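Local coordinates for uncharacterized protein (PDB 4QAN), which is of unknown function but adopts a cystatin-like fold, as a divergent member of the NTF2-like superfamily, and can bind a magnesium ion, at residues K3-V8 against K234-R239; V8-E13 against Y210-P215; M214-K219 against A240-T245; K219-A224 against D347-Q352; K323-L328 against Y340-Q345. One frame throughout, in Å; residues are numbered along the deposited sequence. Where two conformers were deposited one is given.

Contact 1 of 5, residues K3-V8 against K234-R239; sequences KEESEV and KGDLTR
The first turn of helix 237-242 is met by the carboxylate of E5, which projects from the short N-terminal helix 2-6. With CG anti to the carbonyl carbon (chi1 -63°), a bend at chi2 (-76°) brings it there across D236, its two oxygens facing the start of the opposing helix. OE2 is gripped twice: T238 N donates to it at 2.7 Å through the syn lone pair, and T238 OG1 donates to the same OE2 at 2.9 Å from well above the carboxylate plane. OE1 takes the next amide, R239 N to E5 OE1 being 2.9 Å, also from above the plane. Three bonds thus fix the rotation of the group. D236, at the N-cap position, makes no capping bond; its OD1 pairs with G1 N. E5 OE1 lies 3.9 Å from D236 OD1, a like-charge proximity that G1 N and the helix start probably ease. V8 CG2 packs on T238 CG2 at 3.6 Å, while a water donates to E4 O at 2.5 Å and accepts a weak bond from R239 NH1. G235 ends helix 221-234 with a Schellman motif, and E5 accepts from the first-turn amides of the helix that begins directly after it.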
# COMPACT_ATOMS: atom_id res chain seq x y z
N LYS A 3 -6.92 17.38 10.78
CA LYS A 3 -7.11 16.98 12.17
C LYS A 3 -7.74 15.58 12.30
O LYS A 3 -7.26 14.75 13.07
CB LYS A 3 -7.99 18.00 12.90
CG LYS A 3 -8.22 17.71 14.38
CD LYS A 3 -9.51 18.34 14.87
CE LYS A 3 -9.58 18.36 16.39
NZ LYS A 3 -8.59 19.32 16.97
N GLU A 4 -8.82 15.34 11.54
CA GLU A 4 -9.58 14.06 11.58
C GLU A 4 -8.71 12.84 11.22
O GLU A 4 -8.91 11.75 11.76
CB GLU A 4 -10.81 14.11 10.66
CG GLU A 4 -12.03 14.86 11.20
CD GLU A 4 -11.85 16.38 11.23
OE1 GLU A 4 -10.95 16.90 10.53
OE2 GLU A 4 -12.61 17.05 11.96
N GLU A 5 -7.77 13.02 10.30
CA GLU A 5 -6.83 11.97 9.91
C GLU A 5 -5.70 11.81 10.92
O GLU A 5 -5.21 10.70 11.16
CB GLU A 5 -6.24 12.29 8.53
CG GLU A 5 -7.25 12.32 7.40
CD GLU A 5 -7.68 10.93 6.97
OE1 GLU A 5 -8.61 10.38 7.62
OE2 GLU A 5 -7.10 10.41 5.98
N SER A 6 -5.28 12.93 11.51
CA SER A 6 -4.19 12.96 12.48
C SER A 6 -4.46 12.10 13.74
O SER A 6 -3.63 11.29 14.13
CB SER A 6 -3.90 14.42 12.87
OG SER A 6 -2.91 14.51 13.87
N GLU A 7 -5.64 12.27 14.35
CA GLU A 7 -5.94 11.64 15.65
C GLU A 7 -6.32 10.15 15.58
O GLU A 7 -6.63 9.53 16.60
CB GLU A 7 -7.00 12.45 16.41
CG GLU A 7 -8.33 12.66 15.70
CD GLU A 7 -9.12 13.83 16.26
OE1 GLU A 7 -9.08 14.06 17.49
OE2 GLU A 7 -9.78 14.54 15.47
N VAL A 8 -6.29 9.58 14.38
CA VAL A 8 -6.55 8.15 14.20
C VAL A 8 -5.24 7.40 13.96
O VAL A 8 -5.25 6.26 13.50
CB VAL A 8 -7.57 7.90 13.07
CG1 VAL A 8 -8.88 8.61 13.38
CG2 VAL A 8 -7.05 8.34 11.70
N LYS A 234 -15.47 12.63 2.57
CA LYS A 234 -14.68 13.79 3.00
C LYS A 234 -13.19 13.69 2.70
O LYS A 234 -12.43 14.62 2.99
CB LYS A 234 -14.84 14.00 4.52
CG LYS A 234 -16.29 14.10 4.99
CD LYS A 234 -17.01 15.32 4.46
CE LYS A 234 -16.49 16.58 5.13
NZ LYS A 234 -17.55 17.61 5.19
N GLY A 235 -12.77 12.57 2.13
CA GLY A 235 -11.37 12.34 1.82
C GLY A 235 -10.54 11.99 3.04
O GLY A 235 -9.33 12.22 3.04
N ASP A 236 -11.17 11.45 4.08
CA ASP A 236 -10.48 11.07 5.30
C ASP A 236 -10.14 9.56 5.24
O ASP A 236 -10.64 8.76 6.03
CB ASP A 236 -11.33 11.40 6.55
CG ASP A 236 -11.30 12.90 6.94
OD1 ASP A 236 -10.43 13.63 6.45
OD2 ASP A 236 -12.15 13.35 7.75
N LEU A 237 -9.31 9.17 4.28
CA LEU A 237 -9.10 7.76 3.99
C LEU A 237 -8.32 7.04 5.09
O LEU A 237 -8.43 5.82 5.24
CB LEU A 237 -8.48 7.58 2.62
CG LEU A 237 -9.33 8.04 1.42
CD1 LEU A 237 -8.78 7.44 0.14
CD2 LEU A 237 -10.80 7.69 1.54
N THR A 238 -7.56 7.79 5.87
CA THR A 238 -6.92 7.21 7.03
C THR A 238 -7.92 6.76 8.08
O THR A 238 -7.76 5.70 8.64
CB THR A 238 -5.92 8.16 7.65
OG1 THR A 238 -5.02 8.56 6.63
CG2 THR A 238 -5.14 7.48 8.74
N ARG A 239 -8.93 7.58 8.32
CA ARG A 239 -10.00 7.24 9.23
C ARG A 239 -10.81 6.07 8.66
O ARG A 239 -11.24 5.16 9.39
CB ARG A 239 -10.86 8.48 9.45
CG ARG A 239 -11.93 8.35 10.49
CD ARG A 239 -12.57 9.71 10.80
NE ARG A 239 -13.92 9.55 11.32
CZ ARG A 239 -14.24 9.29 12.59
NH1 ARG A 239 -13.29 9.18 13.52
NH2 ARG A 239 -15.52 9.15 12.92
O HOH W 1 -10.84 11.13 13.28

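Contact 2 of 5, residues V8-E13 against Y210-P215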
# COMPACT_ATOMS: atom_id res chain seq x y z
N VAL A 8 -6.29 9.58 14.38
CA VAL A 8 -6.55 8.15 14.20
C VAL A 8 -5.24 7.40 13.96
O VAL A 8 -5.25 6.26 13.50
CB VAL A 8 -7.57 7.90 13.07
CG1 VAL A 8 -8.88 8.61 13.38
CG2 VAL A 8 -7.05 8.34 11.70
N LEU A 9 -4.12 8.03 14.31
CA LEU A 9 -2.80 7.46 14.15
C LEU A 9 -2.25 6.85 15.44
O LEU A 9 -2.30 7.45 16.51
CB LEU A 9 -1.80 8.52 13.67
CG LEU A 9 -2.02 9.09 12.26
CD1 LEU A 9 -0.77 9.85 11.83
CD2 LEU A 9 -2.34 7.98 11.25
N ASN A 10 -1.69 5.65 15.29
CA ASN A 10 -0.96 4.99 16.35
C ASN A 10 0.49 5.40 16.19
O ASN A 10 1.20 4.89 15.31
CB ASN A 10 -1.12 3.48 16.21
CG ASN A 10 -0.45 2.70 17.33
OD1 ASN A 10 0.27 3.27 18.14
ND2 ASN A 10 -0.68 1.39 17.36
N VAL A 11 0.91 6.37 16.99
CA VAL A 11 2.30 6.78 17.00
C VAL A 11 3.03 5.72 17.82
O VAL A 11 3.14 5.83 19.04
CB VAL A 11 2.50 8.20 17.59
CG1 VAL A 11 3.94 8.67 17.36
CG2 VAL A 11 1.53 9.19 16.96
N THR A 12 3.48 4.68 17.15
CA THR A 12 4.08 3.52 17.81
C THR A 12 5.39 3.93 18.48
O THR A 12 5.91 5.01 18.19
CB THR A 12 4.38 2.40 16.80
OG1 THR A 12 5.39 2.83 15.89
CG2 THR A 12 3.15 2.00 16.02
N GLU A 13 5.93 3.07 19.34
CA GLU A 13 7.22 3.33 20.00
C GLU A 13 8.32 3.64 18.98
O GLU A 13 9.11 4.56 19.19
CB GLU A 13 7.65 2.13 20.86
CG GLU A 13 6.95 2.05 22.21
CD GLU A 13 7.16 0.71 22.92
OE1 GLU A 13 8.14 -0.01 22.60
OE2 GLU A 13 6.34 0.38 23.81
N TYR A 210 5.80 6.41 7.23
CA TYR A 210 4.70 5.45 7.18
C TYR A 210 3.77 5.71 8.36
O TYR A 210 4.13 6.42 9.29
CB TYR A 210 5.25 4.02 7.21
CG TYR A 210 5.96 3.62 8.50
CD1 TYR A 210 7.29 3.92 8.71
CD2 TYR A 210 5.29 2.91 9.49
CE1 TYR A 210 7.94 3.55 9.89
CE2 TYR A 210 5.92 2.54 10.66
CZ TYR A 210 7.25 2.87 10.85
OH TYR A 210 7.86 2.48 12.00
N PHE A 211 2.58 5.12 8.34
CA PHE A 211 1.65 5.26 9.44
C PHE A 211 0.97 3.93 9.75
O PHE A 211 0.86 3.06 8.88
CB PHE A 211 0.59 6.32 9.09
CG PHE A 211 -0.38 5.87 8.04
CD1 PHE A 211 -0.10 6.08 6.70
CD2 PHE A 211 -1.55 5.23 8.39
CE1 PHE A 211 -0.99 5.65 5.72
CE2 PHE A 211 -2.44 4.81 7.42
CZ PHE A 211 -2.15 5.01 6.08
N GLN A 212 0.57 3.80 11.02
CA GLN A 212 -0.23 2.66 11.49
C GLN A 212 -1.51 3.28 12.11
O GLN A 212 -1.44 4.02 13.08
CB GLN A 212 0.57 1.82 12.52
CG GLN A 212 0.06 0.38 12.73
CD GLN A 212 0.98 -0.51 13.57
OE1 GLN A 212 2.13 -0.78 13.21
NE2 GLN A 212 0.47 -0.99 14.71
N ALA A 213 -2.66 3.00 11.50
CA ALA A 213 -3.91 3.56 12.01
C ALA A 213 -4.27 2.84 13.32
O ALA A 213 -3.85 1.70 13.53
CB ALA A 213 -5.01 3.41 10.98
N MSE A 214 -4.99 3.54 14.20
CA MSE A 214 -5.47 2.94 15.43
C MSE A 214 -6.86 2.42 15.21
O MSE A 214 -7.54 2.84 14.28
CB MSE A 214 -5.47 3.98 16.55
CG MSE A 214 -6.64 4.94 16.44
SE MSE A 214 -6.53 6.21 17.94
CE MSE A 214 -8.31 7.01 17.64
N PRO A 215 -7.32 1.48 16.06
CA PRO A 215 -8.72 1.08 15.94
C PRO A 215 -9.69 2.22 16.26
O PRO A 215 -9.46 2.95 17.22
CB PRO A 215 -8.85 -0.03 16.99
CG PRO A 215 -7.48 -0.58 17.09
CD PRO A 215 -6.61 0.64 17.03
O HOH W 2 1.07 6.12 12.66
O HOH W 3 -2.62 0.06 15.60
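Two amide planes stand almost upright to each other, 82° apart: those of N10 and Q212, whose side chains run side by side and point the same way. No face-to-face stack results; the nitrogens, N10 ND2 and Q212 NE2, lie 3.7 Å apart and both turn to one water, N10 ND2 at 2.9 Å and Q212 NE2 by a weak bond. That water also donates to A213 O. Both amides are tied to the loop before helix 254-275, N10 ND2 to S249 O and Q212 NE2 to S249 OG. The methyl T12 CG2 sits 4.1 Å from Q212 OE1, crossing that chain at about a right angle. The third flat group, the F211 ring, is met obliquely by L9 CD2, which is also 4.0 Å from F211 CB. Backbone bonds supply the geometric core: M214 N to V8 O is 2.8 Å at 169°, and N10 N to Q212 O is 2.8 Å, the donor lying nearly along the C=O axis. They flank L9 and A213, whose CA atoms are 4.6 Å apart. A second water joins N10 O to Q212 N. The loops run 112° apart, and pairing limited to L9 with A213 defines an isolated beta bridge.

Contact 3 of 5, residues M214-K219 against A240-T245; sequences MPISEK and ALAFAT
I216 lays its delta methyl over the ring of F243: CD1 is 3.6 Å from the ring centroid and 10° off the normal, a CH-pi contact centred on one face. With chi1 62°, CG1 occupies the crowded position between backbone N and carbonyl carbon, and the extended chi2 then carries CD1 across the ring. The same branch is wedged against the helix, I216 CG1 lying 3.6 Å from A242 CB. At the ring's edge, in its plane, E218 OE2 stands 3.8 Å from F243 CE1, where the partly positive ring hydrogens would probably suit a carboxylate oxygen. The backbone secures the pairing: I216 N donates to A242 O at 3.2 Å and 166°, from above the carbonyl plane. A242 O also receives T245 N, the closing bond of a type I turn, so a single oxygen holds both the turn and the passing loop. Further back, P215 CB rests 3.2 Å from T245 O, and M214 O lies 3.2 Å from A242 CB. The loop 214-219 therefore runs past the C-terminal part of helix 237-242 just before entering helix 221-234, whose Q227 and F228 also touch F243, while Q350 of strand 349-353 donates to both I216 O and T245 O.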
# COMPACT_ATOMS: atom_id res chain seq x y z
N MSE A 214 -4.99 3.54 14.20
CA MSE A 214 -5.47 2.94 15.43
C MSE A 214 -6.86 2.42 15.21
O MSE A 214 -7.54 2.84 14.28
CB MSE A 214 -5.47 3.98 16.55
CG MSE A 214 -6.64 4.94 16.44
SE MSE A 214 -6.53 6.21 17.94
CE MSE A 214 -8.31 7.01 17.64
N PRO A 215 -7.32 1.48 16.06
CA PRO A 215 -8.72 1.08 15.94
C PRO A 215 -9.69 2.22 16.26
O PRO A 215 -9.46 2.95 17.22
CB PRO A 215 -8.85 -0.03 16.99
CG PRO A 215 -7.48 -0.58 17.09
CD PRO A 215 -6.61 0.64 17.03
N ILE A 216 -10.72 2.40 15.45
CA ILE A 216 -11.89 3.20 15.85
C ILE A 216 -13.15 2.41 15.54
O ILE A 216 -13.16 1.58 14.62
CB ILE A 216 -11.97 4.58 15.16
CG1 ILE A 216 -12.11 4.44 13.65
CG2 ILE A 216 -10.76 5.44 15.51
CD1 ILE A 216 -12.23 5.77 12.93
N SER A 217 -14.20 2.68 16.30
CA SER A 217 -15.43 1.92 16.21
C SER A 217 -16.63 2.84 16.41
O SER A 217 -16.48 3.98 16.75
CB SER A 217 -15.42 0.83 17.29
OG SER A 217 -15.42 1.39 18.59
N GLU A 218 -17.83 2.31 16.18
CA GLU A 218 -19.08 3.01 16.48
C GLU A 218 -19.99 2.05 17.23
O GLU A 218 -19.75 0.84 17.23
CB GLU A 218 -19.76 3.46 15.18
CG GLU A 218 -18.95 4.44 14.34
CD GLU A 218 -18.69 5.79 15.02
OE1 GLU A 218 -19.29 6.07 16.08
OE2 GLU A 218 -17.89 6.57 14.48
N LYS A 219 -21.05 2.56 17.84
CA LYS A 219 -21.83 1.76 18.77
C LYS A 219 -22.79 0.80 18.12
O LYS A 219 -23.26 -0.12 18.78
CB LYS A 219 -22.58 2.65 19.75
CG LYS A 219 -21.66 3.30 20.76
CD LYS A 219 -21.40 2.38 21.93
CE LYS A 219 -20.26 2.89 22.77
NZ LYS A 219 -19.86 1.81 23.71
N ALA A 240 -10.99 6.08 7.35
CA ALA A 240 -11.62 4.95 6.68
C ALA A 240 -10.87 3.64 6.99
O ALA A 240 -11.51 2.60 7.24
CB ALA A 240 -11.70 5.18 5.19
N LEU A 241 -9.54 3.68 6.99
CA LEU A 241 -8.77 2.47 7.27
C LEU A 241 -8.87 2.09 8.75
O LEU A 241 -9.05 0.92 9.08
CB LEU A 241 -7.31 2.64 6.90
CG LEU A 241 -7.04 2.88 5.42
CD1 LEU A 241 -5.62 3.38 5.24
CD2 LEU A 241 -7.29 1.64 4.57
N ALA A 242 -8.79 3.09 9.64
CA ALA A 242 -9.00 2.90 11.08
C ALA A 242 -10.25 2.07 11.45
O ALA A 242 -10.23 1.34 12.43
CB ALA A 242 -9.07 4.24 11.79
N PHE A 243 -11.33 2.21 10.68
CA PHE A 243 -12.58 1.43 10.95
C PHE A 243 -12.44 -0.07 10.80
O PHE A 243 -13.26 -0.83 11.32
CB PHE A 243 -13.75 1.93 10.07
CG PHE A 243 -14.41 3.18 10.59
CD1 PHE A 243 -15.04 3.17 11.82
CD2 PHE A 243 -14.39 4.35 9.86
CE1 PHE A 243 -15.64 4.33 12.32
CE2 PHE A 243 -15.00 5.50 10.34
CZ PHE A 243 -15.62 5.49 11.57
N ALA A 244 -11.43 -0.52 10.07
CA ALA A 244 -11.14 -1.96 9.95
C ALA A 244 -9.83 -2.36 10.65
O ALA A 244 -9.37 -3.48 10.49
CB ALA A 244 -11.10 -2.35 8.49
N THR A 245 -9.25 -1.46 11.42
CA THR A 245 -8.03 -1.78 12.16
C THR A 245 -8.42 -2.51 13.45
O THR A 245 -8.91 -1.90 14.38
CB THR A 245 -7.24 -0.51 12.44
OG1 THR A 245 -6.98 0.15 11.19
CG2 THR A 245 -5.92 -0.83 13.16

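Contact 4 of 5, residues K219-A224 against D347-Q352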
# COMPACT_ATOMS: atom_id res chain seq x y z
N LYS A 219 -21.05 2.56 17.84
CA LYS A 219 -21.83 1.76 18.77
C LYS A 219 -22.79 0.80 18.12
O LYS A 219 -23.26 -0.12 18.78
CB LYS A 219 -22.58 2.65 19.75
CG LYS A 219 -21.66 3.30 20.76
CD LYS A 219 -21.40 2.38 21.93
CE LYS A 219 -20.26 2.89 22.77
NZ LYS A 219 -19.86 1.81 23.71
N THR A 220 -23.09 0.98 16.85
CA THR A 220 -23.90 -0.00 16.13
C THR A 220 -23.17 -0.37 14.87
O THR A 220 -22.34 0.40 14.39
CB THR A 220 -25.29 0.55 15.75
OG1 THR A 220 -25.14 1.49 14.69
CG2 THR A 220 -25.96 1.22 16.95
N PRO A 221 -23.47 -1.56 14.31
CA PRO A 221 -22.80 -1.94 13.06
C PRO A 221 -23.15 -0.98 11.90
O PRO A 221 -22.25 -0.55 11.18
CB PRO A 221 -23.29 -3.38 12.82
CG PRO A 221 -24.50 -3.56 13.66
CD PRO A 221 -24.36 -2.61 14.82
N GLN A 222 -24.41 -0.61 11.77
CA GLN A 222 -24.83 0.38 10.76
C GLN A 222 -24.02 1.69 10.84
O GLN A 222 -23.62 2.24 9.82
CB GLN A 222 -26.32 0.70 10.89
CG GLN A 222 -27.27 -0.45 10.58
CD GLN A 222 -27.77 -1.19 11.81
OE1 GLN A 222 -27.10 -1.22 12.86
NE2 GLN A 222 -28.96 -1.78 11.71
N ARG A 223 -23.80 2.20 12.05
CA ARG A 223 -23.11 3.47 12.23
C ARG A 223 -21.64 3.37 11.84
O ARG A 223 -21.03 4.33 11.35
CB ARG A 223 -23.29 4.00 13.65
CG ARG A 223 -22.79 5.42 13.84
CD ARG A 223 -23.02 5.90 15.24
NE ARG A 223 -24.42 5.79 15.64
CZ ARG A 223 -24.86 5.92 16.89
NH1 ARG A 223 -24.02 6.16 17.88
NH2 ARG A 223 -26.15 5.81 17.14
N ALA A 224 -21.06 2.19 12.02
CA ALA A 224 -19.69 1.95 11.56
C ALA A 224 -19.60 2.12 10.05
O ALA A 224 -18.70 2.80 9.56
CB ALA A 224 -19.24 0.55 11.96
N ASP A 347 -15.65 -1.78 22.76
CA ASP A 347 -16.30 -0.46 22.67
C ASP A 347 -17.52 -0.53 21.76
O ASP A 347 -18.57 0.04 22.06
CB ASP A 347 -15.34 0.61 22.11
CG ASP A 347 -13.90 0.38 22.51
OD1 ASP A 347 -13.51 0.80 23.62
OD2 ASP A 347 -13.15 -0.22 21.69
N GLY A 348 -17.38 -1.22 20.63
CA GLY A 348 -18.42 -1.27 19.63
C GLY A 348 -17.96 -1.98 18.38
O GLY A 348 -17.04 -2.81 18.43
N TRP A 349 -18.57 -1.63 17.25
CA TRP A 349 -18.41 -2.35 16.00
C TRP A 349 -17.40 -1.76 15.05
O TRP A 349 -17.27 -0.54 14.94
CB TRP A 349 -19.75 -2.45 15.29
CG TRP A 349 -20.71 -3.19 16.07
CD1 TRP A 349 -21.44 -2.71 17.11
CD2 TRP A 349 -21.05 -4.57 15.93
NE1 TRP A 349 -22.23 -3.70 17.62
CE2 TRP A 349 -22.01 -4.85 16.92
CE3 TRP A 349 -20.65 -5.59 15.06
CZ2 TRP A 349 -22.58 -6.12 17.07
CZ3 TRP A 349 -21.20 -6.84 15.20
CH2 TRP A 349 -22.16 -7.10 16.20
N GLN A 350 -16.71 -2.66 14.35
CA GLN A 350 -15.74 -2.34 13.29
C GLN A 350 -16.02 -3.12 12.03
O GLN A 350 -16.79 -4.10 12.04
CB GLN A 350 -14.34 -2.68 13.75
CG GLN A 350 -13.83 -1.79 14.86
CD GLN A 350 -12.35 -2.01 15.14
OE1 GLN A 350 -11.97 -2.98 15.79
NE2 GLN A 350 -11.51 -1.10 14.65
N ILE A 351 -15.38 -2.71 10.95
CA ILE A 351 -15.49 -3.42 9.69
C ILE A 351 -14.45 -4.54 9.69
O ILE A 351 -13.28 -4.28 9.90
CB ILE A 351 -15.29 -2.50 8.49
CG1 ILE A 351 -16.43 -1.47 8.41
CG2 ILE A 351 -15.25 -3.31 7.19
CD1 ILE A 351 -16.17 -0.33 7.42
N GLN A 352 -14.89 -5.78 9.50
CA GLN A 352 -13.94 -6.90 9.33
C GLN A 352 -13.50 -7.02 7.87
O GLN A 352 -12.32 -7.12 7.59
CB GLN A 352 -14.53 -8.20 9.82
CG GLN A 352 -13.61 -9.41 9.64
CD GLN A 352 -14.15 -10.63 10.35
OE1 GLN A 352 -14.56 -11.59 9.72
NE2 GLN A 352 -14.16 -10.60 11.68
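The pyrrolidine of P221 and the indole of W349 lie side by side and point the same way, with the proline spread over one face of the ring system. P221 CD is the atom that does the touching: it stands 3.6 Å from the centroid of the W349 five-membered ring and 8° off its normal, a CH-pi contact over that ring and so off-centre on the indole as a whole. P221 CB extends the overlap to the six-membered side, 4.0 Å from W349 CD2. At the indole edge, near its plane, K219 O approaches W349 CD1 at 3.6 Å, so the chain wraps from the edge onto the face within two residues. The tryptophan is presented by chi1 -62°, CG anti to the carbonyl carbon, which turns the ring from strand 349-353 toward the helix. P221 opens helix 221-234, and the preceding T220 is its N-cap: T220 OG1 accepts from R223 N at 3.0 Å. The contact thus lays a helix start against a strand of the curved sheet of the cystatin-like fold, whose residues Y325 and L342 also touch P221. One turn on, A224 CB faces W349 O at 3.7 Å. On the outer side, K219 bends at chi2 (-85°) and returns toward the other segment, its NZ giving D347 O a 2.7 Å bond in the carbonyl plane. K219 and G348 pass closely, their CA atoms 4.6 Å apart.

Contact 5 of 5, residues K323-L328 against Y340-Q345; sequences KQYAGL and YTLCRQ
Y325 leaves its strand with CG anti to the carbonyl carbon (chi1 -82°), and almost every step is read off against one methyl, L342 CD1. Y325 CB lies 3.8 Å from L342 CD1 and Y325 CG 3.7 Å; the closest approach is Y325 CD1 to L342 CD1 at 3.3 Å, after which Y325 CE1 draws back to 4.0 Å. The tip, OH, reaches P221 at the start of helix 221-234. The two side chains cross at about a right angle, and L342 chi2, at 137°, is displaced from a staggered value, consistent with tight packing at this methyl. Y325, Y340, L342 and K323 share one face of the sheet; Q324 and T341 lie side by side on the other, Q324 CG being 3.6 Å from T341 OG1. Q324 OE1 accepts from A358 N, and T341 OG1 bonds to S355 O. Four backbone bonds prove the register. K323 N to L342 O is 2.8 Å and L342 N to K323 O 2.7 Å, and Y325 and Y340 exchange a similar couple, leaving Q324 and T341 as the non-hydrogen-bonded pair between. The strand axes run 139° apart. The Q324 side chain is about 9 Å from that of S360, which binds Mg(2+) in this protein, although no ion is bound to this chain. Such pairing is that of a twisted antiparallel beta hairpin within the curved sheet of a cystatin-like domain.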
# COMPACT_ATOMS: atom_id res chain seq x y z
N LYS A 323 -21.30 -10.05 12.05
CA LYS A 323 -22.53 -9.85 11.31
C LYS A 323 -22.31 -9.30 9.91
O LYS A 323 -21.46 -8.43 9.69
CB LYS A 323 -23.46 -8.94 12.10
CG LYS A 323 -23.82 -9.52 13.45
CD LYS A 323 -24.96 -8.78 14.13
CE LYS A 323 -25.30 -9.45 15.46
NZ LYS A 323 -25.94 -10.79 15.30
N GLN A 324 -23.10 -9.80 8.96
CA GLN A 324 -23.03 -9.32 7.59
C GLN A 324 -24.14 -8.32 7.28
O GLN A 324 -25.30 -8.50 7.67
CB GLN A 324 -23.11 -10.49 6.61
CG GLN A 324 -21.83 -11.29 6.54
CD GLN A 324 -21.97 -12.50 5.64
OE1 GLN A 324 -22.20 -12.38 4.44
NE2 GLN A 324 -21.82 -13.68 6.22
N TYR A 325 -23.75 -7.28 6.56
CA TYR A 325 -24.65 -6.19 6.25
C TYR A 325 -24.46 -5.83 4.78
O TYR A 325 -23.35 -5.94 4.26
CB TYR A 325 -24.35 -4.98 7.16
CG TYR A 325 -25.00 -5.09 8.53
CD1 TYR A 325 -24.41 -5.81 9.57
CD2 TYR A 325 -26.23 -4.46 8.78
CE1 TYR A 325 -25.02 -5.92 10.81
CE2 TYR A 325 -26.84 -4.56 10.01
CZ TYR A 325 -26.24 -5.29 11.02
OH TYR A 325 -26.87 -5.38 12.25
N ALA A 326 -25.53 -5.37 4.14
CA ALA A 326 -25.47 -4.85 2.78
C ALA A 326 -25.56 -3.34 2.79
O ALA A 326 -26.35 -2.77 3.53
CB ALA A 326 -26.61 -5.42 1.94
N GLY A 327 -24.73 -2.69 2.00
CA GLY A 327 -24.79 -1.24 1.79
C GLY A 327 -25.53 -0.98 0.48
O GLY A 327 -25.23 -1.61 -0.53
N LEU A 328 -26.53 -0.10 0.52
CA LEU A 328 -27.23 0.35 -0.68
C LEU A 328 -26.87 1.81 -0.91
O LEU A 328 -26.98 2.62 0.02
CB LEU A 328 -28.74 0.17 -0.53
CG LEU A 328 -29.62 0.67 -1.67
CD1 LEU A 328 -29.37 -0.15 -2.92
CD2 LEU A 328 -31.10 0.60 -1.28
N TYR A 340 -20.69 -5.95 3.58
CA TYR A 340 -19.79 -5.75 4.71
C TYR A 340 -19.89 -6.93 5.66
O TYR A 340 -20.94 -7.57 5.76
CB TYR A 340 -20.18 -4.51 5.51
CG TYR A 340 -19.97 -3.20 4.79
CD1 TYR A 340 -20.93 -2.71 3.91
CD2 TYR A 340 -18.83 -2.46 5.01
CE1 TYR A 340 -20.75 -1.51 3.26
CE2 TYR A 340 -18.64 -1.26 4.36
CZ TYR A 340 -19.61 -0.78 3.50
OH TYR A 340 -19.41 0.40 2.86
N THR A 341 -18.79 -7.22 6.33
CA THR A 341 -18.79 -8.17 7.44
C THR A 341 -18.24 -7.34 8.58
O THR A 341 -17.17 -6.76 8.46
CB THR A 341 -17.91 -9.42 7.18
OG1 THR A 341 -18.41 -10.14 6.05
CG2 THR A 341 -17.91 -10.33 8.38
N LEU A 342 -19.00 -7.27 9.67
CA LEU A 342 -18.65 -6.42 10.82
C LEU A 342 -18.41 -7.25 12.07
O LEU A 342 -19.07 -8.29 12.25
CB LEU A 342 -19.77 -5.42 11.08
CG LEU A 342 -20.01 -4.52 9.86
CD1 LEU A 342 -21.50 -4.35 9.63
CD2 LEU A 342 -19.31 -3.18 10.05
N CYS A 343 -17.48 -6.79 12.90
CA CYS A 343 -17.13 -7.47 14.14
C CYS A 343 -17.24 -6.54 15.36
O CYS A 343 -16.86 -5.37 15.32
CB CYS A 343 -15.73 -8.09 14.07
SG CYS A 343 -14.41 -6.89 13.75
N ARG A 344 -17.75 -7.12 16.44
CA ARG A 344 -18.04 -6.43 17.69
C ARG A 344 -16.82 -6.50 18.57
O ARG A 344 -16.42 -7.57 18.97
CB ARG A 344 -19.23 -7.13 18.37
CG ARG A 344 -19.78 -6.51 19.66
CD ARG A 344 -21.01 -7.33 20.08
NE ARG A 344 -21.53 -7.03 21.42
CZ ARG A 344 -22.33 -6.01 21.73
NH1 ARG A 344 -22.72 -5.12 20.81
NH2 ARG A 344 -22.75 -5.85 22.98
N GLN A 345 -16.22 -5.35 18.85
CA GLN A 345 -15.14 -5.25 19.81
C GLN A 345 -15.75 -4.84 21.15
O GLN A 345 -16.98 -4.84 21.29
CB GLN A 345 -14.13 -4.20 19.36
CG GLN A 345 -13.71 -4.33 17.90
CD GLN A 345 -12.91 -5.60 17.61
OE1 GLN A 345 -12.81 -6.01 16.45
NE2 GLN A 345 -12.34 -6.21 18.64

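From the N terminus, contact 1 closes the longest loop of the early chain, bringing 3-8 to helix 237-242. Contact 2 shares V8 and closes a slightly shorter loop within that one, and its segment 210-215 passes M214 and P215 on to contact 3. Contact 3 crosses contact 1, since 214-219 precedes 234-239 while 240-245 follows it. Contact 4 shares K219 with contact 3 and crosses both contacts 1 and 3, running on to strand 349-353. Contact 5, a hairpin, falls within contact 4's span. Together they tie the N-terminal segment and the loops 8-13 and 210-219 to helices 221-234 and 237-242, and these to the C-terminal sheet.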